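Pentalenene synthase (Streptomyces chartreusis NRRL 3882, PDB 6Q4S) is an alpha-eudesmol synthase that probably cyclises farnesyl diphosphate to the sesquiterpenol 7-epi-alpha-eudesmol, with magnesium as cofactor. Local coordinates at residues L19-A24 and A61-M66; V67-W72 and K128-G133; H205-R210 and P278-E283. All coordinates share one frame; numbering follows the deposited sequence.

Contact 1 (L19-A24 and A61-M66); sequences LEYARA and ASADDM
Tyr-21 and Ala-22 on helix 19-32 meet Ala-63, Asp-64 and Met-66 at the start of helix 63-79, a helix-to-helix contact in the all-helical fold of class I terpene synthases. The Tyr-21 ring turns its CD2-CE2 side to Ala-63, with CE2 3.7 Å from Ala-63 CB, and the methyl approaches the ring obliquely. Farther out, Tyr-21 OH gives a weak hydrogen bond to Asp-64 OD1 at 3.5 Å; that oxygen sits at the edge of the ring, near its plane, while the carboxylate is turned 47° from it. An alanine in place of Tyr-21 would probably leave the Ala-63 methyl without its aromatic neighbour and the Asp-64 carboxylate without this hydroxyl. Deeper in, Ala-22 CB packs on Met-66 CG at 3.6 Å. Met-66 CG is anti to the backbone N (chi1 -177°), the position from which it meets that methyl; the chain bends beyond CG, and it is CG and CB, not SD or CE, that meet the methyl. Met-66 also touches Ala-54 of helix 50-57. On the far side of helix 19-32, Arg-23 grips Glu-20 side-on, its NE 2.9 Å from Glu-20 OE1, and bridges to Asp-49 through NH1. Ser-62 is the N-cap of helix 63-79: its OG accepts from Asp-65 N at 3.3 Å.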
loop_
_atom_site.group_PDB
_atom_site.type_symbol
_atom_site.label_atom_id
_atom_site.label_comp_id
_atom_site.label_asym_id
_atom_site.label_seq_id
_atom_site.Cartn_x
_atom_site.Cartn_y
_atom_site.Cartn_z
ATOM N N LEU A 19 4.249 -28.653 -12.582
ATOM C CA LEU A 19 3.676 -29.043 -11.299
ATOM C C LEU A 19 4.550 -29.954 -10.496
ATOM O O LEU A 19 4.846 -29.679 -9.311
ATOM C CB LEU A 19 2.277 -29.652 -11.531
ATOM C CG LEU A 19 1.609 -30.311 -10.347
ATOM C CD1 LEU A 19 1.427 -29.336 -9.177
ATOM C CD2 LEU A 19 0.276 -30.890 -10.857
ATOM N N GLU A 20 4.980 -31.091 -11.073
ATOM C CA GLU A 20 5.772 -32.045 -10.257
ATOM C C GLU A 20 7.180 -31.535 -9.938
ATOM O O GLU A 20 7.666 -31.708 -8.816
ATOM C CB GLU A 20 5.791 -33.503 -10.852
ATOM C CG GLU A 20 4.419 -34.194 -10.913
ATOM C CD GLU A 20 3.631 -34.234 -9.562
ATOM O OE1 GLU A 20 4.235 -34.294 -8.461
ATOM O OE2 GLU A 20 2.367 -34.206 -9.567
ATOM N N TYR A 21 7.812 -30.870 -10.896
ATOM C CA TYR A 21 9.175 -30.312 -10.663
ATOM C C TYR A 21 9.136 -29.333 -9.431
ATOM O O TYR A 21 9.913 -29.448 -8.468
ATOM C CB TYR A 21 9.616 -29.545 -11.940
ATOM C CG TYR A 21 10.834 -28.703 -11.727
ATOM C CD1 TYR A 21 12.109 -29.264 -11.783
ATOM C CD2 TYR A 21 10.716 -27.348 -11.389
ATOM C CE1 TYR A 21 13.239 -28.477 -11.580
ATOM C CE2 TYR A 21 11.842 -26.568 -11.151
ATOM C CZ TYR A 21 13.104 -27.152 -11.236
ATOM O OH TYR A 21 14.205 -26.369 -11.012
ATOM N N ALA A 22 8.188 -28.416 -9.481
ATOM C CA ALA A 22 8.067 -27.346 -8.438
ATOM C C ALA A 22 7.500 -27.806 -7.131
ATOM O O ALA A 22 8.000 -27.414 -6.040
ATOM C CB ALA A 22 7.301 -26.198 -9.006
ATOM N N ARG A 23 6.512 -28.705 -7.172
ATOM C CA ARG A 23 5.996 -29.356 -5.950
ATOM C C ARG A 23 7.118 -29.916 -5.121
ATOM O O ARG A 23 7.166 -29.744 -3.920
ATOM C CB ARG A 23 4.984 -30.505 -6.273
ATOM C CG ARG A 23 4.216 -31.052 -5.095
ATOM C CD ARG A 23 3.803 -32.519 -5.227
ATOM N NE ARG A 23 2.969 -32.717 -6.392
ATOM C CZ ARG A 23 1.670 -32.427 -6.424
ATOM N NH1 ARG A 23 1.069 -31.874 -5.379
ATOM N NH2 ARG A 23 0.975 -32.645 -7.520
ATOM N N ALA A 24 8.013 -30.658 -5.757
ATOM C CA ALA A 24 9.084 -31.291 -5.027
ATOM C C ALA A 24 9.993 -30.276 -4.314
ATOM O O ALA A 24 10.303 -30.443 -3.165
ATOM C CB ALA A 24 9.920 -32.191 -5.982
ATOM N N ALA A 61 4.039 -19.773 -15.722
ATOM C CA ALA A 61 5.206 -19.444 -14.953
ATOM C C ALA A 61 6.357 -20.275 -15.469
ATOM O O ALA A 61 6.165 -21.471 -15.789
ATOM C CB ALA A 61 4.971 -19.755 -13.496
ATOM N N SER A 62 7.570 -19.697 -15.470
ATOM C CA SER A 62 8.744 -20.529 -15.629
ATOM C C SER A 62 8.812 -21.497 -14.484
ATOM O O SER A 62 8.116 -21.303 -13.453
ATOM C CB SER A 62 10.002 -19.678 -15.636
ATOM O OG SER A 62 10.245 -19.213 -14.334
ATOM N N ALA A 63 9.674 -22.505 -14.598
ATOM C CA ALA A 63 9.765 -23.491 -13.596
ATOM C C ALA A 63 10.263 -22.945 -12.265
ATOM O O ALA A 63 9.824 -23.430 -11.190
ATOM C CB ALA A 63 10.633 -24.656 -14.044
ATOM N N ASP A 64 11.221 -22.014 -12.270
ATOM C CA ASP A 64 11.747 -21.565 -10.996
ATOM C C ASP A 64 10.692 -20.632 -10.313
ATOM O O ASP A 64 10.635 -20.558 -9.101
ATOM C CB ASP A 64 13.050 -20.803 -11.163
ATOM C CG ASP A 64 14.217 -21.693 -11.638
ATOM O OD1 ASP A 64 14.314 -22.892 -11.253
ATOM O OD2 ASP A 64 15.047 -21.135 -12.376
ATOM N N ASP A 65 10.023 -19.845 -11.123
ATOM C CA ASP A 65 8.956 -18.947 -10.646
ATOM C C ASP A 65 7.729 -19.724 -10.168
ATOM O O ASP A 65 7.067 -19.309 -9.225
ATOM C CB ASP A 65 8.557 -17.994 -11.739
ATOM C CG ASP A 65 9.628 -16.948 -12.024
ATOM O OD1 ASP A 65 10.524 -16.715 -11.178
ATOM O OD2 ASP A 65 9.488 -16.229 -13.031
ATOM N N MET A 66 7.491 -20.902 -10.722
ATOM C CA MET A 66 6.423 -21.756 -10.209
ATOM C C MET A 66 6.736 -22.169 -8.792
ATOM O O MET A 66 5.847 -22.176 -7.909
ATOM C CB MET A 66 6.176 -22.982 -11.103
ATOM C CG MET A 66 5.031 -23.865 -10.645
ATOM S SD MET A 66 3.407 -23.061 -10.381
ATOM C CE MET A 66 3.139 -22.530 -12.004
#

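Contact 2 (V67-W72 and K128-G133); sequences VVLMNW and KYLSHG
Val-68, Leu-69 and Trp-72 pack against Tyr-129 and Leu-130 in a buried, wholly apolar helix-to-helix contact, joining helix 63-79 to the last turn of helix 118-131. Leu-130 has the largest share and enters three of the four residue pairs, and its two methyls have separate jobs. CD1 reaches to Leu-69 CD2 at 3.9 Å, where the two leucine side chains cross at about a right angle, and also lies 4.2 Å from Val-68 CG1. CD2 sits over a face of Trp-72 as a CH-pi contact, 4.1 Å from the centroid of the five-membered ring and only 11° off the ring normal. Leu-130 CG, anti to the backbone N (chi1 -150°), carries both methyls to helix 63-79.

The indole that receives this methyl belongs to an aromatic cluster in the helical bundle of the class I terpene synthase fold: Trp-72 also meets the rings of Trp-123, at about 20° between planes, and Trp-146. Helix 63-79 continues toward Asp-80, the first residue of the DDXXD motif that probably binds magnesium here, as in a close relative, though this contact lies away from that site.

At the more exposed end, Val-68 straddles the base of Tyr-129. Its CG1 is 3.8 Å from Tyr-129 CB and its CG2 4.0 Å from the same atom, so the valine's two branches both meet the root of the side chain. The tyrosine ring receives CG2 obliquely. The carbonyl oxygen of Tyr-129 accepts a hydrogen bond from Arg-192 NH2, on helix 183-194, while Leu-69 also rests on Tyr-58, Ala-61 and Ser-193.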
loop_
_atom_site.group_PDB
_atom_site.type_symbol
_atom_site.label_atom_id
_atom_site.label_comp_id
_atom_site.label_asym_id
_atom_site.label_seq_id
_atom_site.Cartn_x
_atom_site.Cartn_y
_atom_site.Cartn_z
ATOM N N VAL A 67 8.013 -22.439 -8.515
ATOM C CA VAL A 67 8.412 -22.731 -7.143
ATOM C C VAL A 67 8.103 -21.535 -6.137
ATOM O O VAL A 67 7.551 -21.770 -5.097
ATOM C CB VAL A 67 9.912 -23.090 -7.002
ATOM C CG1 VAL A 67 10.189 -23.438 -5.531
ATOM C CG2 VAL A 67 10.246 -24.330 -7.862
ATOM N N VAL A 68 8.478 -20.330 -6.526
ATOM C CA VAL A 68 8.265 -19.112 -5.734
ATOM C C VAL A 68 6.749 -18.945 -5.520
ATOM O O VAL A 68 6.309 -18.682 -4.405
ATOM C CB VAL A 68 8.851 -17.915 -6.490
ATOM C CG1 VAL A 68 8.428 -16.562 -5.860
ATOM C CG2 VAL A 68 10.360 -18.013 -6.507
ATOM N N LEU A 69 5.961 -19.163 -6.574
ATOM C CA LEU A 69 4.494 -19.070 -6.463
ATOM C C LEU A 69 3.870 -20.077 -5.507
ATOM O O LEU A 69 3.018 -19.706 -4.694
ATOM C CB LEU A 69 3.820 -19.011 -7.816
ATOM C CG LEU A 69 4.116 -17.771 -8.642
ATOM C CD1 LEU A 69 3.945 -18.081 -10.116
ATOM C CD2 LEU A 69 3.344 -16.490 -8.247
ATOM N N MET A 70 4.310 -21.330 -5.534
ATOM C CA MET A 70 3.854 -22.300 -4.592
ATOM C C MET A 70 4.278 -21.932 -3.183
ATOM O O MET A 70 3.520 -22.115 -2.219
ATOM C CB MET A 70 4.361 -23.696 -4.891
ATOM C CG MET A 70 3.897 -24.202 -6.273
ATOM S SD MET A 70 4.572 -25.859 -6.551
ATOM C CE MET A 70 3.587 -26.214 -8.018
ATOM N N ASN A 71 5.517 -21.449 -3.043
ATOM C CA ASN A 71 5.969 -21.095 -1.738
ATOM C C ASN A 71 5.003 -19.964 -1.144
ATOM O O ASN A 71 4.536 -20.045 0.003
ATOM C CB ASN A 71 7.446 -20.637 -1.783
ATOM C CG ASN A 71 8.414 -21.759 -2.156
ATOM O OD1 ASN A 71 8.110 -22.955 -2.042
ATOM N ND2 ASN A 71 9.639 -21.354 -2.458
ATOM N N TRP A 72 4.816 -18.933 -1.910
ATOM C CA TRP A 72 3.871 -17.865 -1.568
ATOM C C TRP A 72 2.466 -18.348 -1.220
ATOM O O TRP A 72 1.969 -18.076 -0.137
ATOM C CB TRP A 72 3.768 -16.956 -2.717
ATOM C CG TRP A 72 2.914 -15.796 -2.509
ATOM C CD1 TRP A 72 2.826 -15.007 -1.410
ATOM C CD2 TRP A 72 2.028 -15.282 -3.448
ATOM N NE1 TRP A 72 1.924 -13.995 -1.614
ATOM C CE2 TRP A 72 1.395 -14.153 -2.859
ATOM C CE3 TRP A 72 1.661 -15.673 -4.731
ATOM C CZ2 TRP A 72 0.497 -13.366 -3.564
ATOM C CZ3 TRP A 72 0.761 -14.938 -5.400
ATOM C CH2 TRP A 72 0.175 -13.788 -4.828
ATOM N N LYS A 128 11.097 -10.651 -2.143
ATOM C CA LYS A 128 12.259 -10.323 -2.926
ATOM C C LYS A 128 12.208 -10.955 -4.318
ATOM O O LYS A 128 12.464 -10.275 -5.322
ATOM C CB LYS A 128 13.491 -10.768 -2.156
ATOM C CG LYS A 128 14.817 -10.521 -2.899
ATOM C CD LYS A 128 15.991 -10.854 -1.987
ATOM C CE LYS A 128 15.939 -12.326 -1.543
ATOM N NZ LYS A 128 17.159 -12.677 -0.751
ATOM N N TYR A 129 11.793 -12.222 -4.412
ATOM C CA TYR A 129 11.608 -12.832 -5.762
ATOM C C TYR A 129 10.383 -12.382 -6.514
ATOM O O TYR A 129 10.415 -12.188 -7.729
ATOM C CB TYR A 129 11.559 -14.336 -5.639
ATOM C CG TYR A 129 12.886 -14.924 -5.178
ATOM C CD1 TYR A 129 14.045 -14.719 -5.914
ATOM C CD2 TYR A 129 12.980 -15.665 -3.997
ATOM C CE1 TYR A 129 15.262 -15.253 -5.505
ATOM C CE2 TYR A 129 14.189 -16.214 -3.594
ATOM C CZ TYR A 129 15.320 -15.989 -4.346
ATOM O OH TYR A 129 16.515 -16.506 -3.950
ATOM N N LEU A 130 9.255 -12.296 -5.800
ATOM C CA LEU A 130 8.007 -11.909 -6.443
ATOM C C LEU A 130 8.102 -10.500 -6.986
ATOM O O LEU A 130 7.560 -10.198 -8.064
ATOM C CB LEU A 130 6.904 -12.055 -5.401
ATOM C CG LEU A 130 5.498 -12.381 -5.767
ATOM C CD1 LEU A 130 5.419 -13.735 -6.445
ATOM C CD2 LEU A 130 4.679 -12.390 -4.480
ATOM N N SER A 131 8.774 -9.585 -6.267
ATOM C CA SER A 131 8.914 -8.178 -6.778
ATOM C C SER A 131 10.008 -7.982 -7.850
ATOM O O SER A 131 10.087 -6.927 -8.510
ATOM C CB SER A 131 9.213 -7.222 -5.620
ATOM O OG SER A 131 10.428 -7.505 -4.962
ATOM N N HIS A 132 10.823 -8.983 -8.008
ATOM C CA HIS A 132 11.991 -8.895 -8.905
ATOM C C HIS A 132 11.558 -8.590 -10.354
ATOM O O HIS A 132 10.684 -9.237 -10.895
ATOM C CB HIS A 132 12.859 -10.169 -8.838
ATOM C CG HIS A 132 14.069 -10.077 -9.705
ATOM N ND1 HIS A 132 15.162 -9.294 -9.375
ATOM C CD2 HIS A 132 14.319 -10.583 -10.932
ATOM C CE1 HIS A 132 16.046 -9.358 -10.351
ATOM N NE2 HIS A 132 15.554 -10.122 -11.311
ATOM N N GLY A 133 12.132 -7.536 -10.942
ATOM C CA GLY A 133 11.836 -7.189 -12.329
ATOM C C GLY A 133 10.534 -6.441 -12.527
ATOM O O GLY A 133 10.185 -6.128 -13.634
#

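Contact 3 (H205-R210 and P278-E283)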
loop_
_atom_site.group_PDB
_atom_site.type_symbol
_atom_site.label_atom_id
_atom_site.label_comp_id
_atom_site.label_asym_id
_atom_site.label_seq_id
_atom_site.Cartn_x
_atom_site.Cartn_y
_atom_site.Cartn_z
ATOM N N HIS A 205 -9.253 1.841 -15.180
ATOM C CA HIS A 205 -10.503 2.046 -15.911
ATOM C C HIS A 205 -11.691 1.333 -15.198
ATOM O O HIS A 205 -11.505 0.266 -14.614
ATOM C CB HIS A 205 -10.328 1.550 -17.325
ATOM C CG HIS A 205 -11.435 1.931 -18.245
ATOM N ND1 HIS A 205 -12.626 1.235 -18.293
ATOM C CD2 HIS A 205 -11.548 2.950 -19.133
ATOM C CE1 HIS A 205 -13.417 1.788 -19.194
ATOM N NE2 HIS A 205 -12.796 2.842 -19.704
ATOM N N PRO A 206 -12.890 1.927 -15.233
ATOM C CA PRO A 206 -14.039 1.317 -14.514
ATOM C C PRO A 206 -14.388 -0.121 -14.898
ATOM O O PRO A 206 -14.842 -0.888 -14.067
ATOM C CB PRO A 206 -15.214 2.245 -14.831
ATOM C CG PRO A 206 -14.621 3.544 -15.223
ATOM C CD PRO A 206 -13.211 3.287 -15.727
ATOM N N VAL A 207 -14.219 -0.473 -16.148
ATOM C CA VAL A 207 -14.419 -1.828 -16.571
ATOM C C VAL A 207 -13.502 -2.837 -15.890
ATOM O O VAL A 207 -13.955 -3.889 -15.417
ATOM C CB VAL A 207 -14.302 -1.959 -18.112
ATOM C CG1 VAL A 207 -14.373 -3.401 -18.557
ATOM C CG2 VAL A 207 -15.397 -1.185 -18.832
ATOM N N MET A 208 -12.196 -2.591 -15.919
ATOM C CA MET A 208 -11.265 -3.500 -15.285
ATOM C C MET A 208 -11.405 -3.525 -13.739
ATOM O O MET A 208 -11.284 -4.588 -13.128
ATOM C CB MET A 208 -9.844 -3.140 -15.715
ATOM C CG MET A 208 -8.758 -3.989 -15.087
ATOM S SD MET A 208 -8.817 -5.707 -15.594
ATOM C CE MET A 208 -7.754 -5.585 -17.069
ATOM N N GLU A 209 -11.667 -2.385 -13.116
ATOM C CA GLU A 209 -11.808 -2.370 -11.663
ATOM C C GLU A 209 -12.997 -3.213 -11.258
ATOM O O GLU A 209 -12.921 -3.990 -10.310
ATOM C CB GLU A 209 -12.038 -0.985 -11.068
ATOM C CG GLU A 209 -10.809 -0.125 -11.143
ATOM C CD GLU A 209 -10.845 1.073 -10.225
ATOM O OE1 GLU A 209 -11.907 1.399 -9.617
ATOM O OE2 GLU A 209 -9.766 1.697 -10.130
ATOM N N ARG A 210 -14.098 -3.047 -11.987
ATOM C CA ARG A 210 -15.264 -3.893 -11.744
ATOM C C ARG A 210 -15.050 -5.378 -12.038
ATOM O O ARG A 210 -15.554 -6.247 -11.334
ATOM C CB ARG A 210 -16.448 -3.285 -12.544
ATOM C CG ARG A 210 -17.749 -3.985 -12.379
ATOM C CD ARG A 210 -18.288 -3.808 -11.006
ATOM N NE ARG A 210 -19.630 -4.371 -10.928
ATOM C CZ ARG A 210 -20.260 -4.641 -9.787
ATOM N NH1 ARG A 210 -19.708 -4.420 -8.580
ATOM N NH2 ARG A 210 -21.455 -5.162 -9.849
ATOM N N PRO A 278 -12.488 -4.657 -25.657
ATOM C CA PRO A 278 -12.111 -3.911 -26.875
ATOM C C PRO A 278 -12.623 -2.468 -26.906
ATOM O O PRO A 278 -11.876 -1.576 -27.270
ATOM C CB PRO A 278 -12.714 -4.755 -28.029
ATOM C CG PRO A 278 -12.854 -6.130 -27.465
ATOM C CD PRO A 278 -13.145 -5.943 -25.987
ATOM N N GLN A 279 -13.846 -2.198 -26.495
ATOM C CA GLN A 279 -14.297 -0.793 -26.457
ATOM C C GLN A 279 -13.480 0.022 -25.430
ATOM O O GLN A 279 -13.254 1.214 -25.625
ATOM C CB GLN A 279 -15.813 -0.698 -26.184
ATOM C CG GLN A 279 -16.357 0.645 -25.692
ATOM C CD GLN A 279 -17.827 0.548 -25.296
ATOM O OE1 GLN A 279 -18.700 0.454 -26.159
ATOM N NE2 GLN A 279 -18.111 0.569 -23.986
ATOM N N MET A 280 -13.104 -0.600 -24.307
ATOM C CA MET A 280 -12.317 0.098 -23.293
ATOM C C MET A 280 -10.968 0.512 -23.915
ATOM O O MET A 280 -10.535 1.647 -23.752
ATOM C CB MET A 280 -12.095 -0.781 -22.034
ATOM C CG MET A 280 -11.007 -0.260 -21.074
ATOM S SD MET A 280 -10.688 -1.438 -19.749
ATOM C CE MET A 280 -9.530 -2.495 -20.562
ATOM N N CYS A 281 -10.339 -0.421 -24.625
ATOM C CA CYS A 281 -9.070 -0.170 -25.257
ATOM C C CYS A 281 -9.160 0.934 -26.287
ATOM O O CYS A 281 -8.241 1.738 -26.381
ATOM C CB CYS A 281 -8.517 -1.431 -25.889
ATOM S SG CYS A 281 -8.053 -2.726 -24.716
ATOM N N ASP A 282 -10.268 0.977 -27.032
ATOM C CA ASP A 282 -10.568 2.081 -27.982
ATOM C C ASP A 282 -10.719 3.430 -27.264
ATOM O O ASP A 282 -10.118 4.413 -27.655
ATOM C CB ASP A 282 -11.864 1.799 -28.798
ATOM C CG ASP A 282 -11.771 0.555 -29.698
ATOM O OD1 ASP A 282 -10.670 0.037 -29.967
ATOM O OD2 ASP A 282 -12.811 0.062 -30.155
ATOM N N GLU A 283 -11.541 3.486 -26.233
ATOM C CA GLU A 283 -11.746 4.730 -25.445
ATOM C C GLU A 283 -10.441 5.268 -24.801
ATOM O O GLU A 283 -10.239 6.478 -24.704
ATOM C CB GLU A 283 -12.817 4.414 -24.405
ATOM C CG GLU A 283 -13.143 5.364 -23.250
ATOM C CD GLU A 283 -14.178 4.707 -22.296
ATOM O OE1 GLU A 283 -14.700 3.593 -22.609
ATOM O OE2 GLU A 283 -14.476 5.286 -21.225
#
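The imidazole of His-205 is held between Met-280 CG on one face and Pro-206 CD on the other, with Glu-283 at its edge. Met-280 CG stands 3.5 Å from the ring centroid, 8° off the normal, a close CH-pi contact over the centre. Pro-206 CD, from the very next residue, lies 3.3 Å above the opposite face but offset toward the rim. In the ring plane, at the edge, are Val-207 CA and Glu-283 CD. The sulfur of Met-280 comes to 4.0 Å from the ring centroid as an oblique Met-aromatic contact, the two side chains sliding past each other in opposite directions.

Both ring nitrogens have work to do. His-205 NE2 donates to Glu-283 OE2 at 3.3 Å, a weak bond, across planes 77° apart. His-205 ND1 accepts from Val-207 N at 3.2 Å, with the donor tilted 21° from the ring plane; His-205 is at the N-cap of helix 206-228, and this is its capping bond. A ring that accepts at ND1 and donates at NE2 is consistent with a neutral imidazole carrying its proton on NE2. The capping bond, the weaker one to Glu-283 and the groups on both faces would together limit its rotation.

The contact ties the start of helix 206-228 to the last turns of helix 252-284 in the helical terpene synthase fold. Met-280 reaches across to helix 206-228: its chain stays extended to SD, which lies 4.0 Å from Val-207 CB and 4.5 Å from Met-208 CB. Helix 288-313 also packs here, through Val-294 on Met-280 and Ile-301 on Met-208. Glu-209, next to Met-208, packs against Leu-136 of the second subunit.

In the fold
Contacts 1 and 2 share helix 63-79 and touch directly, their centres 11 Å apart: Met-70 SD lies 3.6 Å from Ala-22 C, and Val-67 CG2 3.7 Å from Ala-22 CB. One helix is thereby packed against helix 19-32 and helix 118-131 within neighbouring turns. Contact 3 stands apart, its centre 33 Å from that of contact 1 and 29 Å from that of contact 2, with nearest atoms about 18 and 16 Å away. All three lie away from the residues expected to bind magnesium and substrate, yet helix 63-79 leads to the DDXXD motif, and helix 206-228 carries Asn-223 and Ser-227, which, like the motif's Asp-80 and Asp-84, probably bind magnesium.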